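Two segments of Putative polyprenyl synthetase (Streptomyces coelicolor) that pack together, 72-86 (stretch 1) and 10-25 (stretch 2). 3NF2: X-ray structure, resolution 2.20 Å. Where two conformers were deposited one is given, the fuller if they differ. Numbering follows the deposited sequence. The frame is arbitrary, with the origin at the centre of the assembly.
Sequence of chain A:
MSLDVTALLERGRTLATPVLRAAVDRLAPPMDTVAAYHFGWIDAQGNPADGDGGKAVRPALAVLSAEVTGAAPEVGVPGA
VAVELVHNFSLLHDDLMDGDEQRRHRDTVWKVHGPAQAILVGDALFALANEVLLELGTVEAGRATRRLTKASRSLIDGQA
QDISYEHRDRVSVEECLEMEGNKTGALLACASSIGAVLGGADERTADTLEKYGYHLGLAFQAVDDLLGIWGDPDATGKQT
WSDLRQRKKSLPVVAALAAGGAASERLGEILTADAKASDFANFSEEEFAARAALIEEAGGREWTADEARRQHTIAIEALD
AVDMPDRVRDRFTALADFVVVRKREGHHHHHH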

# COMPACT_ATOMS: atom_id res chain seq x y z
N ALA A 72 29.09 -10.59 1.35
CA ALA A 72 28.52 -11.92 1.07
C ALA A 72 27.15 -11.76 0.41
O ALA A 72 26.46 -10.76 0.66
CB ALA A 72 28.42 -12.73 2.36
N PRO A 73 26.76 -12.72 -0.45
CA PRO A 73 25.43 -12.71 -1.08
C PRO A 73 24.28 -12.47 -0.09
O PRO A 73 23.37 -11.68 -0.38
CB PRO A 73 25.32 -14.11 -1.71
CG PRO A 73 26.64 -14.81 -1.45
CD PRO A 73 27.62 -13.76 -1.04
N GLU A 74 24.37 -13.11 1.08
CA GLU A 74 23.36 -13.04 2.13
C GLU A 74 23.01 -11.63 2.61
O GLU A 74 21.89 -11.40 3.07
CB GLU A 74 23.71 -13.95 3.32
CG GLU A 74 25.13 -14.55 3.32
CD GLU A 74 25.24 -15.85 2.52
OE1 GLU A 74 24.38 -16.75 2.70
OE2 GLU A 74 26.19 -15.98 1.71
N VAL A 75 23.95 -10.69 2.47
CA VAL A 75 23.75 -9.27 2.82
C VAL A 75 22.63 -8.63 1.97
O VAL A 75 21.88 -7.77 2.45
CB VAL A 75 25.09 -8.47 2.70
CG1 VAL A 75 24.90 -6.95 2.87
CG2 VAL A 75 26.10 -8.99 3.72
N GLY A 76 22.51 -9.08 0.72
CA GLY A 76 21.48 -8.60 -0.17
C GLY A 76 20.15 -9.33 -0.09
O GLY A 76 19.19 -8.96 -0.78
N VAL A 77 20.07 -10.36 0.76
CA VAL A 77 18.83 -11.14 0.93
C VAL A 77 17.63 -10.32 1.46
O VAL A 77 16.53 -10.48 0.93
CB VAL A 77 19.05 -12.51 1.66
CG1 VAL A 77 17.74 -13.09 2.23
CG2 VAL A 77 19.67 -13.50 0.70
N PRO A 78 17.84 -9.43 2.46
CA PRO A 78 16.75 -8.50 2.81
C PRO A 78 16.26 -7.70 1.61
O PRO A 78 15.04 -7.49 1.46
CB PRO A 78 17.41 -7.57 3.82
CG PRO A 78 18.45 -8.40 4.48
CD PRO A 78 18.94 -9.36 3.44
N GLY A 79 17.20 -7.27 0.77
CA GLY A 79 16.91 -6.52 -0.45
C GLY A 79 16.10 -7.32 -1.45
O GLY A 79 15.17 -6.80 -2.04
N ALA A 80 16.45 -8.59 -1.62
CA ALA A 80 15.73 -9.48 -2.54
C ALA A 80 14.33 -9.80 -2.07
O ALA A 80 13.42 -9.98 -2.88
CB ALA A 80 16.50 -10.78 -2.73
N VAL A 81 14.17 -9.91 -0.75
CA VAL A 81 12.90 -10.24 -0.12
C VAL A 81 11.95 -9.04 -0.25
O VAL A 81 10.81 -9.18 -0.70
CB VAL A 81 13.10 -10.72 1.36
CG1 VAL A 81 11.79 -10.74 2.15
CG2 VAL A 81 13.72 -12.11 1.39
N ALA A 82 12.46 -7.86 0.07
CA ALA A 82 11.70 -6.62 -0.05
C ALA A 82 11.21 -6.37 -1.49
O ALA A 82 10.06 -5.96 -1.70
CB ALA A 82 12.51 -5.45 0.46
N VAL A 83 12.10 -6.62 -2.47
CA VAL A 83 11.78 -6.47 -3.89
C VAL A 83 10.66 -7.44 -4.31
O VAL A 83 9.73 -7.07 -5.03
CB VAL A 83 13.04 -6.65 -4.79
CG1 VAL A 83 12.66 -6.91 -6.23
CG2 VAL A 83 13.90 -5.40 -4.75
N GLU A 84 10.76 -8.68 -3.84
CA GLU A 84 9.76 -9.69 -4.16
C GLU A 84 8.40 -9.37 -3.54
O GLU A 84 7.36 -9.65 -4.13
CB GLU A 84 10.22 -11.06 -3.69
CG GLU A 84 11.30 -11.69 -4.56
CD GLU A 84 11.04 -11.51 -6.04
OE1 GLU A 84 11.67 -10.62 -6.64
OE2 GLU A 84 10.20 -12.26 -6.60
N LEU A 85 8.44 -8.81 -2.33
CA LEU A 85 7.24 -8.44 -1.60
C LEU A 85 6.49 -7.30 -2.29
O LEU A 85 5.27 -7.39 -2.49
CB LEU A 85 7.57 -8.09 -0.15
CG LEU A 85 7.84 -9.28 0.77
CD1 LEU A 85 8.45 -8.82 2.10
CD2 LEU A 85 6.59 -10.13 1.02
N VAL A 86 7.23 -6.25 -2.68
CA VAL A 86 6.68 -5.11 -3.41
C VAL A 86 6.13 -5.56 -4.76
O VAL A 86 5.03 -5.16 -5.16
CB VAL A 86 7.72 -3.98 -3.61
CG1 VAL A 86 7.23 -2.96 -4.62
CG2 VAL A 86 8.00 -3.28 -2.30
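Stretch 2 10-25: ERGRTLATPVLRAAVD

The kink in this helix falls within the contact itself: in stretch 2, part of a helix that begins earlier in the chain, the nitrogens of Pro18 and Val19 make no bond to the preceding turn. Pro18 has no amide hydrogen to give; Val19 N has one but also makes no bond to the preceding turn, and the ladder resumes where Leu20 N bonds to Ala16 O at 3.0 Å. Around this break, Ala16, Val19 and Leu20 all meet Val81 of stretch 1.

Stretch 1 begins with a short 3-10 segment, Pro73 to Val75, and then forms a helix from Val77 onward. The two helix axes approach to 9.0 Å, and their N-to-C directions diverge by 69° (signed crossing angle -69°). The CA atoms come nearest at Val81 and Leu20, 5.7 Å apart. Small residues help line this region: Ala80 CB lies 4.1 Å from Ala16 CB. Val81 CG2 reaches Val19 CG1 at 3.8 Å and also lies 3.8 Å from the backbone oxygen Ala16 O, while Val81 CG1 is 4.2 Å from Leu20 CB.

Toward the start of stretch 1, Val77 CG2 packs on Leu15 CB at 3.8 Å, and Val77 CG1 on Val19 CG2 at 4.0 Å. The 3-10 segment extends the contact: Pro73 CB meets Leu15 CD1 at 4.1 Å and covers one face of the Arg11 guanidinium, with Pro73 CG 3.5 Å from Arg11 NH2. At the other end, Leu20 CD1 touches Glu84 CB at 3.6 Å and Leu85 CD2 at 4.0 Å; Leu85 CD2 also approaches Val24 CG2 at 4.2 Å. The carboxylate of Glu84 is hydrogen-bonded elsewhere in the structure.

No hydrogen bond joins the stretches. The 567 Å² buried, both sides summed, comes largely from aliphatic side chains, an example of a helix contact made without hydrogen bonds between its partners.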

# COMPACT_ATOMS: atom_id res chain seq x y z
N GLU A 10 19.04 -20.11 -9.45
CA GLU A 10 18.91 -21.05 -8.34
C GLU A 10 19.40 -20.43 -7.03
O GLU A 10 18.71 -20.49 -6.01
CB GLU A 10 19.70 -22.33 -8.65
CG GLU A 10 19.99 -23.25 -7.45
CD GLU A 10 18.89 -24.27 -7.18
OE1 GLU A 10 17.69 -23.91 -7.21
OE2 GLU A 10 19.24 -25.45 -6.92
N ARG A 11 20.58 -19.82 -7.08
CA ARG A 11 21.20 -19.15 -5.93
C ARG A 11 20.28 -18.09 -5.30
O ARG A 11 20.16 -18.04 -4.07
CB ARG A 11 22.52 -18.50 -6.37
CG ARG A 11 23.37 -17.92 -5.26
CD ARG A 11 24.13 -16.73 -5.80
NE ARG A 11 25.44 -16.58 -5.17
CZ ARG A 11 26.28 -15.58 -5.41
NH1 ARG A 11 25.95 -14.61 -6.26
NH2 ARG A 11 27.45 -15.55 -4.78
N GLY A 12 19.63 -17.28 -6.13
CA GLY A 12 18.72 -16.24 -5.67
C GLY A 12 17.42 -16.77 -5.10
O GLY A 12 16.92 -16.26 -4.10
N ARG A 13 16.87 -17.80 -5.76
CA ARG A 13 15.61 -18.41 -5.35
C ARG A 13 15.74 -19.12 -4.00
O ARG A 13 14.92 -18.90 -3.10
CB ARG A 13 15.08 -19.36 -6.44
CG ARG A 13 13.99 -20.33 -5.98
CD ARG A 13 13.07 -20.76 -7.13
NE ARG A 13 13.72 -20.68 -8.43
CZ ARG A 13 13.22 -20.01 -9.47
NH1 ARG A 13 12.06 -19.37 -9.35
NH2 ARG A 13 13.87 -19.98 -10.62
N THR A 14 16.78 -19.94 -3.86
CA THR A 14 17.01 -20.71 -2.63
C THR A 14 17.40 -19.85 -1.43
O THR A 14 17.11 -20.22 -0.30
CB THR A 14 18.07 -21.82 -2.83
OG1 THR A 14 19.32 -21.24 -3.21
CG2 THR A 14 17.61 -22.83 -3.90
N LEU A 15 18.04 -18.71 -1.68
CA LEU A 15 18.36 -17.81 -0.58
C LEU A 15 17.15 -17.00 -0.10
O LEU A 15 16.94 -16.84 1.11
CB LEU A 15 19.52 -16.88 -0.94
CG LEU A 15 20.92 -17.51 -0.95
CD1 LEU A 15 21.97 -16.46 -1.26
CD2 LEU A 15 21.26 -18.25 0.36
N ALA A 16 16.34 -16.51 -1.05
CA ALA A 16 15.27 -15.57 -0.72
C ALA A 16 13.93 -16.22 -0.36
O ALA A 16 13.27 -15.76 0.57
CB ALA A 16 15.09 -14.53 -1.84
N THR A 17 13.52 -17.26 -1.10
CA THR A 17 12.23 -17.94 -0.85
C THR A 17 11.92 -18.35 0.62
O THR A 17 10.85 -18.01 1.12
CB THR A 17 11.96 -19.13 -1.84
OG1 THR A 17 12.16 -18.70 -3.19
CG2 THR A 17 10.53 -19.66 -1.69
N PRO A 18 12.85 -19.06 1.32
CA PRO A 18 12.54 -19.42 2.72
C PRO A 18 12.42 -18.23 3.67
O PRO A 18 11.64 -18.29 4.62
CB PRO A 18 13.73 -20.30 3.14
CG PRO A 18 14.34 -20.76 1.86
CD PRO A 18 14.15 -19.62 0.91
N VAL A 19 13.19 -17.16 3.43
CA VAL A 19 13.10 -15.95 4.25
C VAL A 19 11.76 -15.22 4.01
O VAL A 19 11.11 -14.76 4.96
CB VAL A 19 14.31 -15.01 4.01
CG1 VAL A 19 14.19 -13.71 4.80
CG2 VAL A 19 15.61 -15.72 4.40
N LEU A 20 11.34 -15.15 2.75
CA LEU A 20 10.06 -14.55 2.39
C LEU A 20 8.88 -15.38 2.89
O LEU A 20 7.93 -14.82 3.46
CB LEU A 20 9.97 -14.31 0.87
CG LEU A 20 8.63 -13.84 0.27
CD1 LEU A 20 8.88 -12.84 -0.80
CD2 LEU A 20 7.84 -15.00 -0.32
N ARG A 21 8.94 -16.70 2.68
CA ARG A 21 7.89 -17.62 3.17
C ARG A 21 7.69 -17.51 4.69
O ARG A 21 6.55 -17.42 5.15
CB ARG A 21 8.16 -19.06 2.72
CG ARG A 21 7.54 -20.15 3.59
CD ARG A 21 6.31 -20.81 2.97
NE ARG A 21 6.65 -21.85 2.00
CZ ARG A 21 5.87 -22.89 1.71
NH1 ARG A 21 6.28 -23.78 0.80
NH2 ARG A 21 4.71 -23.07 2.32
N ALA A 22 8.79 -17.47 5.44
CA ALA A 22 8.74 -17.31 6.90
C ALA A 22 8.17 -15.96 7.34
O ALA A 22 7.50 -15.88 8.36
CB ALA A 22 10.11 -17.54 7.54
N ALA A 23 8.43 -14.91 6.56
CA ALA A 23 7.90 -13.59 6.92
C ALA A 23 6.41 -13.51 6.60
O ALA A 23 5.65 -12.88 7.32
CB ALA A 23 8.67 -12.48 6.21
N VAL A 24 6.01 -14.19 5.54
CA VAL A 24 4.60 -14.23 5.11
C VAL A 24 3.71 -15.06 6.06
O VAL A 24 2.58 -14.66 6.39
CB VAL A 24 4.51 -14.72 3.65
CG1 VAL A 24 3.17 -15.39 3.34
CG2 VAL A 24 4.81 -13.56 2.69
N ASP A 25 4.24 -16.19 6.53
CA ASP A 25 3.54 -17.03 7.50
C ASP A 25 3.28 -16.32 8.85
O ASP A 25 2.38 -16.71 9.60
CB ASP A 25 4.30 -18.36 7.71
CG ASP A 25 4.26 -19.28 6.46
OD1 ASP A 25 4.78 -20.41 6.54
OD2 ASP A 25 3.70 -18.89 5.41